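CRISPR-associated endonuclease/helicase Cas3 (Thermus thermophilus HB8, PDB 3SK9) cleaves single-stranded DNA in CRISPR antiviral defence through its metal-dependent N-terminal HD nuclease domain, the part described here, which precedes a helicase domain. Local coordinates at residues A37-R42 / R236-A241; P216-Y221 / L242-W247. All blocks are in the same frame, centred on the assembly; numbering follows the deposited sequence.

Interaction 1 (A37-R42 / R236-A241); sequences ALAVLR and RLAQEA
Gln239 sends CG anti to its backbone nitrogen (chi1 -166°), and the turn about its CB-CG bond (chi2 51°) swings the amide across the gap toward Ala39. The contact joins two helices of the Cas3 HD domain, 26-43 and 230-246, in a largely helical fold. Small residues suit the crossing: the CA atoms of Ala39 and Gln239 stand 6.4 Å apart, and at this close approach the facing groups of Ala39 and Ala238 are single methyls. Ala39 CB points at the partner helix and meets Ala238 CB at 4.0 Å, while Ala238 also packs against Phe219 and Ala39 against Leu242. Gln239 stands at the edge of this apolar centre, where a long, flexible polar chain can reach past the methyls and still find hydrogen-bonding partners. Its NE2 is held by Asn243 OD1, one turn further along the same helix, which settles the rotation of the amide and leaves OE1 turned toward helix 26-43. No direct hydrogen bond spans the two segments. A water makes the polar link instead, donating one hydrogen to Ala39 O at 2.8 Å and the other to Gln239 OE1 at 2.7 Å.

Interaction 2 (P216-Y221 / L242-W247); sequences PSLFPY and LNRLGW
Arg244 and Leu245, in the last turn of helix 230-246, receive Leu218 from the loop that follows helix 196-213. The second segment begins with Leu242, whose CB bond points away from the loop and which packs on Phe208 of helix 196-213. Arg244 follows: with chi1 at -176° its chain extends from the helix toward the loop, CG beside the carbonyl carbon, and a bend at chi3 (-36°) presents the guanidinium broadside to Leu218. The two side chains run past each other in opposite directions, and Leu218 CD2 lies over one guanidinium face, 3.5 Å from Arg244 NH1. Arginine fits this margin because its flat group accepts a methyl on its face while its N-H bonds spread in the plane. Ser217 O lies obliquely to that plane, 3.8 Å from Arg244 NH1, too long for a hydrogen bond. Leu245 takes the buried side, its CD1 meeting Leu218 CD1 at 4.2 Å, so the two methyls of Leu218 divide between an apolar and a charged neighbour. Further on, the ring of Trp247 lays a face over Arg244 CA. Leu245 rests on Trp211 and Val212 of helix 196-213, whereas Arg244 touches Phe250 in the loop leading to strand 253-257.

How the interactions relate
Helix 230-246 serves both contacts: 236-241 of interaction 1 runs directly into 242-247 of interaction 2, and the two centres lie 10 Å apart. Phe219 of the loop ties them together, its CZ packing 3.6 Å from Ala238 N and its CE2 3.7 Å from Leu237 CB. A second link is Leu242 CD1, 3.8 Å from Val40 N. Neither contact includes a residue of the divalent-metal site. Between side chains, His29 is about 12 Å from Ala238 and about 10 Å from Leu218, and Asp210 is about 11 Å from Leu245. Helix 230-246 packs on helices 26-43 and 196-213, which carry His29 and Asp210.

Interaction 1 (A37-R42 / R236-A241)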
ATOM      1  N   ALA A  37      -2.628  -5.875   5.399  1.00 14.73           N
ATOM      2  CA  ALA A  37      -3.932  -5.635   4.757  1.00 18.14           C
ATOM      3  C   ALA A  37      -4.680  -6.955   4.541  1.00 18.86           C
ATOM      4  O   ALA A  37      -5.864  -7.049   4.823  1.00 17.87           O
ATOM      5  CB  ALA A  37      -3.741  -4.912   3.394  1.00 19.10           C
ATOM      6  N   LEU A  38      -3.984  -7.967   4.000  1.00 17.78           N
ATOM      7  CA  LEU A  38      -4.629  -9.243   3.713  1.00 22.46           C
ATOM      8  C   LEU A  38      -5.099  -9.902   5.020  1.00 19.26           C
ATOM      9  O   LEU A  38      -6.244 -10.403   5.129  1.00 21.27           O
ATOM     10  CB  LEU A  38      -3.675 -10.145   2.925  1.00 22.96           C
ATOM     11  CG  LEU A  38      -4.319 -11.448   2.416  1.00 34.34           C
ATOM     12  CD1 LEU A  38      -5.642 -11.143   1.672  1.00 24.06           C
ATOM     13  CD2 LEU A  38      -3.363 -12.227   1.509  1.00 34.81           C
ATOM     14  N   ALA A  39      -4.257  -9.830   6.048  1.00 17.92           N
ATOM     15  CA  ALA A  39      -4.604 -10.468   7.333  1.00 19.32           C
ATOM     16  C   ALA A  39      -5.794  -9.801   7.997  1.00 20.81           C
ATOM     17  O   ALA A  39      -6.706 -10.464   8.514  1.00 22.77           O
ATOM     18  CB  ALA A  39      -3.389 -10.488   8.278  1.00 28.63           C
ATOM     19  N   VAL A  40      -5.785  -8.482   8.019  1.00 17.92           N
ATOM     20  CA  VAL A  40      -6.921  -7.803   8.625  1.00 23.58           C
ATOM     21  C   VAL A  40      -8.234  -7.945   7.775  1.00 17.68           C
ATOM     22  O   VAL A  40      -9.274  -8.110   8.368  1.00 18.45           O
ATOM     23  CB  VAL A  40      -6.659  -6.351   9.156  1.00 34.01           C
ATOM     24  CG1 VAL A  40      -6.475  -5.370   8.076  1.00 27.23           C
ATOM     25  CG2 VAL A  40      -7.891  -5.944  10.023  1.00 47.35           C
ATOM     26  N   LEU A  41      -8.186  -7.983   6.428  1.00 14.33           N
ATOM     27  CA  LEU A  41      -9.396  -8.245   5.615  1.00 16.11           C
ATOM     28  C   LEU A  41      -9.977  -9.637   5.928  1.00 24.28           C
ATOM     29  O   LEU A  41     -11.184  -9.821   5.954  1.00 19.01           O
ATOM     30  CB  LEU A  41      -9.124  -8.134   4.097  1.00 15.82           C
ATOM     31  CG  LEU A  41      -8.886  -6.679   3.607  1.00 19.74           C
ATOM     32  CD1 LEU A  41      -8.350  -6.683   2.151  1.00 20.97           C
ATOM     33  CD2 LEU A  41     -10.202  -5.823   3.774  1.00 25.58           C
ATOM     34  N   ARG A  42      -9.106 -10.625   6.158  1.00 21.86           N
ATOM     35  CA  ARG A  42      -9.573 -11.963   6.505  1.00 21.13           C
ATOM     36  C   ARG A  42     -10.284 -11.973   7.846  1.00 26.27           C
ATOM     37  O   ARG A  42     -11.175 -12.806   8.070  1.00 27.45           O
ATOM     38  CB  ARG A  42      -8.417 -12.981   6.491  1.00 23.58           C
ATOM     39  CG  ARG A  42      -8.014 -13.398   5.065  1.00 28.57           C
ATOM     40  CD  ARG A  42      -6.638 -14.070   5.059  1.00 41.08           C
ATOM     41  NE  ARG A  42      -6.260 -14.570   3.741  1.00 41.20           N
ATOM     42  CZ  ARG A  42      -5.101 -15.161   3.471  1.00 45.00           C
ATOM     43  NH1 ARG A  42      -4.196 -15.345   4.446  1.00 34.43           N
ATOM     44  NH2 ARG A  42      -4.863 -15.582   2.230  1.00 45.55           N
ATOM     45  N   ARG A 236       2.702 -14.240   9.011  1.00 23.06           N
ATOM     46  CA  ARG A 236       2.761 -14.701  10.392  1.00 20.92           C
ATOM     47  C   ARG A 236       2.972 -13.509  11.314  1.00 21.30           C
ATOM     48  O   ARG A 236       2.339 -13.394  12.349  1.00 25.24           O
ATOM     49  CB  ARG A 236       3.914 -15.696  10.546  1.00 21.40           C
ATOM     50  CG  ARG A 236       3.948 -16.402  11.919  1.00 32.40           C
ATOM     51  CD  ARG A 236       5.265 -17.202  12.108  1.00 45.55           C
ATOM     52  NE  ARG A 236       6.399 -16.293  12.272  1.00 49.00           N
ATOM     53  CZ  ARG A 236       6.625 -15.588  13.379  1.00 52.78           C
ATOM     54  NH1 ARG A 236       5.805 -15.714  14.417  1.00 59.68           N
ATOM     55  NH2 ARG A 236       7.664 -14.770  13.461  1.00 49.28           N
ATOM     56  N   LEU A 237       3.875 -12.601  10.920  1.00 21.08           N
ATOM     57  CA  LEU A 237       4.141 -11.432  11.732  1.00 17.91           C
ATOM     58  C   LEU A 237       2.882 -10.554  11.806  1.00 18.67           C
ATOM     59  O   LEU A 237       2.595  -9.930  12.834  1.00 22.69           O
ATOM     60  CB  LEU A 237       5.297 -10.622  11.122  1.00 20.65           C
ATOM     61  CG  LEU A 237       6.706 -11.241  11.218  1.00 22.63           C
ATOM     62  CD1 LEU A 237       7.641 -10.365  10.325  1.00 23.74           C
ATOM     63  CD2 LEU A 237       7.177 -11.228  12.655  1.00 27.85           C
ATOM     64  N   ALA A 238       2.156 -10.471  10.704  1.00 18.38           N
ATOM     65  CA  ALA A 238       0.928  -9.649  10.677  1.00 18.83           C
ATOM     66  C   ALA A 238      -0.104 -10.200  11.655  1.00 21.70           C
ATOM     67  O   ALA A 238      -0.774  -9.461  12.374  1.00 22.32           O
ATOM     68  CB  ALA A 238       0.344  -9.633   9.261  1.00 20.92           C
ATOM     69  N   GLN A 239      -0.244 -11.515  11.670  1.00 24.60           N
ATOM     70  CA  GLN A 239      -1.232 -12.129  12.561  1.00 24.40           C
ATOM     71  C   GLN A 239      -0.832 -11.878  14.017  1.00 21.49           C
ATOM     72  O   GLN A 239      -1.682 -11.535  14.848  1.00 23.56           O
ATOM     73  CB  GLN A 239      -1.383 -13.627  12.266  1.00 28.98           C
ATOM     74  CG  GLN A 239      -2.648 -14.243  12.942  1.00 42.28           C
ATOM     75  CD  GLN A 239      -3.940 -13.437  12.633  1.00 60.18           C
ATOM     76  OE1 GLN A 239      -4.336 -13.289  11.471  1.00 57.27           O
ATOM     77  NE2 GLN A 239      -4.577 -12.901  13.683  1.00 58.69           N
ATOM     78  N   GLU A 240       0.454 -11.991  14.334  1.00 23.70           N
ATOM     79  CA  GLU A 240       0.911 -11.712  15.712  1.00 23.94           C
ATOM     80  C   GLU A 240       0.673 -10.267  16.104  1.00 18.84           C
ATOM     81  O   GLU A 240       0.309  -9.975  17.235  1.00 24.77           O
ATOM     82  CB  GLU A 240       2.403 -12.031  15.907  1.00 33.19           C
ATOM     83  CG  GLU A 240       2.733 -13.492  16.086  1.00 46.60           C
ATOM     84  CD  GLU A 240       4.199 -13.700  16.455  1.00 68.52           C
ATOM     85  OE1 GLU A 240       4.473 -14.231  17.556  1.00 73.74           O
ATOM     86  OE2 GLU A 240       5.080 -13.315  15.651  1.00 72.26           O
ATOM     87  N   ALA A 241       0.916  -9.367  15.162  1.00 21.82           N
ATOM     88  CA  ALA A 241       0.812  -7.939  15.413  1.00 19.90           C
ATOM     89  C   ALA A 241      -0.652  -7.612  15.638  1.00 23.66           C
ATOM     90  O   ALA A 241      -1.002  -6.870  16.558  1.00 24.48           O
ATOM     91  CB  ALA A 241       1.325  -7.146  14.223  1.00 20.02           C
TER
HETATM   92  O   HOH W   1      -5.911 -13.057   9.324  1.00 35.11           O

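Interaction 2 (P216-Y221 / L242-W247)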
ATOM      1  N   PRO A 216       8.743  -1.209  13.800  1.00 16.91           N
ATOM      2  CA  PRO A 216       9.741  -2.298  13.729  1.00 17.28           C
ATOM      3  C   PRO A 216       9.651  -3.274  14.891  1.00 21.04           C
ATOM      4  O   PRO A 216      10.228  -4.378  14.838  1.00 24.39           O
ATOM      5  CB  PRO A 216      11.074  -1.554  13.715  1.00 20.42           C
ATOM      6  CG  PRO A 216      10.803  -0.227  14.262  1.00 23.18           C
ATOM      7  CD  PRO A 216       9.366   0.117  13.886  1.00 18.26           C
ATOM      8  N   SER A 217       8.939  -2.913  15.947  1.00 21.63           N
ATOM      9  CA  SER A 217       8.743  -3.890  17.007  1.00 23.82           C
ATOM     10  C   SER A 217       7.827  -5.012  16.532  1.00 25.00           C
ATOM     11  O   SER A 217       7.859  -6.111  17.074  1.00 24.42           O
ATOM     12  CB  SER A 217       8.210  -3.235  18.289  1.00 31.49           C
ATOM     13  OG  SER A 217       6.831  -2.893  18.165  1.00 32.31           O
ATOM     14  N   LEU A 218       6.998  -4.726  15.526  1.00 23.27           N
ATOM     15  CA  LEU A 218       6.062  -5.716  14.978  1.00 23.85           C
ATOM     16  C   LEU A 218       6.649  -6.376  13.713  1.00 25.41           C
ATOM     17  O   LEU A 218       6.425  -7.572  13.431  1.00 21.85           O
ATOM     18  CB  LEU A 218       4.735  -5.002  14.614  1.00 19.50           C
ATOM     19  CG  LEU A 218       4.035  -4.409  15.861  1.00 21.59           C
ATOM     20  CD1 LEU A 218       2.752  -3.662  15.488  1.00 26.68           C
ATOM     21  CD2 LEU A 218       3.780  -5.527  16.898  1.00 23.41           C
ATOM     22  N   PHE A 219       7.386  -5.557  12.952  1.00 22.75           N
ATOM     23  CA  PHE A 219       7.920  -5.940  11.647  1.00 20.72           C
ATOM     24  C   PHE A 219       9.398  -5.566  11.627  1.00 19.51           C
ATOM     25  O   PHE A 219       9.798  -4.550  11.074  1.00 18.66           O
ATOM     26  CB  PHE A 219       7.129  -5.227  10.524  1.00 21.60           C
ATOM     27  CG  PHE A 219       5.859  -5.949  10.160  1.00 17.52           C
ATOM     28  CD1 PHE A 219       4.644  -5.649  10.785  1.00 26.06           C
ATOM     29  CD2 PHE A 219       5.905  -6.974   9.227  1.00 18.11           C
ATOM     30  CE1 PHE A 219       3.459  -6.401  10.455  1.00 18.99           C
ATOM     31  CE2 PHE A 219       4.773  -7.726   8.914  1.00 17.84           C
ATOM     32  CZ  PHE A 219       3.559  -7.436   9.501  1.00 19.39           C
ATOM     33  N   PRO A 220      10.227  -6.430  12.210  1.00 23.33           N
ATOM     34  CA  PRO A 220      11.647  -6.088  12.384  1.00 20.23           C
ATOM     35  C   PRO A 220      12.399  -5.840  11.074  1.00 19.49           C
ATOM     36  O   PRO A 220      12.123  -6.465  10.043  1.00 22.07           O
ATOM     37  CB  PRO A 220      12.233  -7.343  13.067  1.00 25.61           C
ATOM     38  CG  PRO A 220      11.049  -8.139  13.588  1.00 27.48           C
ATOM     39  CD  PRO A 220       9.915  -7.812  12.649  1.00 22.78           C
ATOM     40  N   TYR A 221      13.376  -4.927  11.133  1.00 21.79           N
ATOM     41  CA  TYR A 221      14.211  -4.628   9.969  1.00 25.06           C
ATOM     42  C   TYR A 221      15.181  -5.770   9.751  1.00 27.73           C
ATOM     43  O   TYR A 221      15.550  -6.440  10.727  1.00 28.81           O
ATOM     44  CB  TYR A 221      15.005  -3.339  10.174  1.00 25.08           C
ATOM     45  CG  TYR A 221      14.184  -2.102  10.465  1.00 26.61           C
ATOM     46  CD1 TYR A 221      12.952  -1.863   9.816  1.00 27.06           C
ATOM     47  CD2 TYR A 221      14.622  -1.161  11.389  1.00 24.73           C
ATOM     48  CE1 TYR A 221      12.209  -0.709  10.079  1.00 26.01           C
ATOM     49  CE2 TYR A 221      13.876   0.005  11.647  1.00 27.23           C
ATOM     50  CZ  TYR A 221      12.675   0.218  10.980  1.00 26.99           C
ATOM     51  OH  TYR A 221      11.938   1.362  11.246  1.00 27.22           O
ATOM     52  N   LEU A 242      -1.519  -8.161  14.806  1.00 18.28           N
ATOM     53  CA  LEU A 242      -2.954  -7.851  14.989  1.00 19.74           C
ATOM     54  C   LEU A 242      -3.424  -8.364  16.345  1.00 27.76           C
ATOM     55  O   LEU A 242      -4.176  -7.672  17.042  1.00 27.69           O
ATOM     56  CB  LEU A 242      -3.796  -8.381  13.845  1.00 25.21           C
ATOM     57  CG  LEU A 242      -3.406  -7.717  12.525  1.00 33.08           C
ATOM     58  CD1 LEU A 242      -4.108  -8.451  11.450  1.00 25.95           C
ATOM     59  CD2 LEU A 242      -3.767  -6.208  12.522  1.00 27.67           C
ATOM     60  N   ASN A 243      -2.938  -9.541  16.738  1.00 22.14           N
ATOM     61  CA  ASN A 243      -3.250 -10.091  18.065  1.00 27.28           C
ATOM     62  C   ASN A 243      -2.787  -9.149  19.196  1.00 34.63           C
ATOM     63  O   ASN A 243      -3.561  -8.820  20.076  1.00 29.50           O
ATOM     64  CB  ASN A 243      -2.642 -11.493  18.225  1.00 28.97           C
ATOM     65  CG  ASN A 243      -3.356 -12.536  17.400  1.00 32.54           C
ATOM     66  OD1 ASN A 243      -4.463 -12.300  16.894  1.00 40.55           O
ATOM     67  ND2 ASN A 243      -2.733 -13.711  17.260  1.00 42.57           N
ATOM     68  N   ARG A 244      -1.540  -8.686  19.141  1.00 29.17           N
ATOM     69  CA  ARG A 244      -1.003  -7.779  20.159  1.00 34.12           C
ATOM     70  C   ARG A 244      -1.770  -6.449  20.211  1.00 37.97           C
ATOM     71  O   ARG A 244      -2.079  -5.938  21.298  1.00 35.99           O
ATOM     72  CB  ARG A 244       0.498  -7.522  19.908  1.00 35.06           C
ATOM     73  CG  ARG A 244       1.180  -6.660  20.983  1.00 57.11           C
ATOM     74  CD  ARG A 244       2.706  -6.605  20.781  1.00 66.03           C
ATOM     75  NE  ARG A 244       3.238  -7.876  20.287  1.00 74.80           N
ATOM     76  CZ  ARG A 244       4.462  -8.045  19.787  1.00 86.43           C
ATOM     77  NH1 ARG A 244       5.314  -7.023  19.717  1.00 86.02           N
ATOM     78  NH2 ARG A 244       4.835  -9.242  19.351  1.00 87.22           N
ATOM     79  N   LEU A 245      -2.075  -5.876  19.047  1.00 31.60           N
ATOM     80  CA  LEU A 245      -2.709  -4.562  19.012  1.00 28.46           C
ATOM     81  C   LEU A 245      -4.095  -4.656  19.614  1.00 36.56           C
ATOM     82  O   LEU A 245      -4.628  -3.667  20.102  1.00 43.62           O
ATOM     83  CB  LEU A 245      -2.797  -3.998  17.568  1.00 25.93           C
ATOM     84  CG  LEU A 245      -1.434  -3.536  17.055  1.00 33.38           C
ATOM     85  CD1 LEU A 245      -1.429  -3.300  15.531  1.00 27.30           C
ATOM     86  CD2 LEU A 245      -0.989  -2.275  17.817  1.00 38.61           C
ATOM     87  N   GLY A 246      -4.665  -5.857  19.621  1.00 29.71           N
ATOM     88  CA  GLY A 246      -5.970  -6.042  20.213  1.00 31.19           C
ATOM     89  C   GLY A 246      -5.994  -6.207  21.729  1.00 35.63           C
ATOM     90  O   GLY A 246      -7.071  -6.112  22.315  1.00 31.18           O
ATOM     91  N   TRP A 247      -4.847  -6.477  22.356  1.00 33.17           N
ATOM     92  CA  TRP A 247      -4.796  -6.751  23.805  1.00 37.54           C
ATOM     93  C   TRP A 247      -5.398  -5.573  24.589  1.00 33.51           C
ATOM     94  O   TRP A 247      -5.288  -4.396  24.181  1.00 34.03           O
ATOM     95  CB  TRP A 247      -3.356  -6.974  24.320  1.00 39.78           C
ATOM     96  CG  TRP A 247      -2.642  -8.234  23.853  1.00 39.85           C
ATOM     97  CD1 TRP A 247      -3.201  -9.353  23.324  1.00 47.91           C
ATOM     98  CD2 TRP A 247      -1.230  -8.492  23.931  1.00 49.09           C
ATOM     99  NE1 TRP A 247      -2.223 -10.284  23.045  1.00 47.32           N
ATOM    100  CE2 TRP A 247      -1.006  -9.771  23.398  1.00 49.90           C
ATOM    101  CE3 TRP A 247      -0.133  -7.750  24.388  1.00 52.18           C
ATOM    102  CZ2 TRP A 247       0.271 -10.331  23.315  1.00 60.40           C
ATOM    103  CZ3 TRP A 247       1.124  -8.303  24.307  1.00 58.81           C
ATOM    104  CH2 TRP A 247       1.319  -9.577  23.775  1.00 64.38           C
TER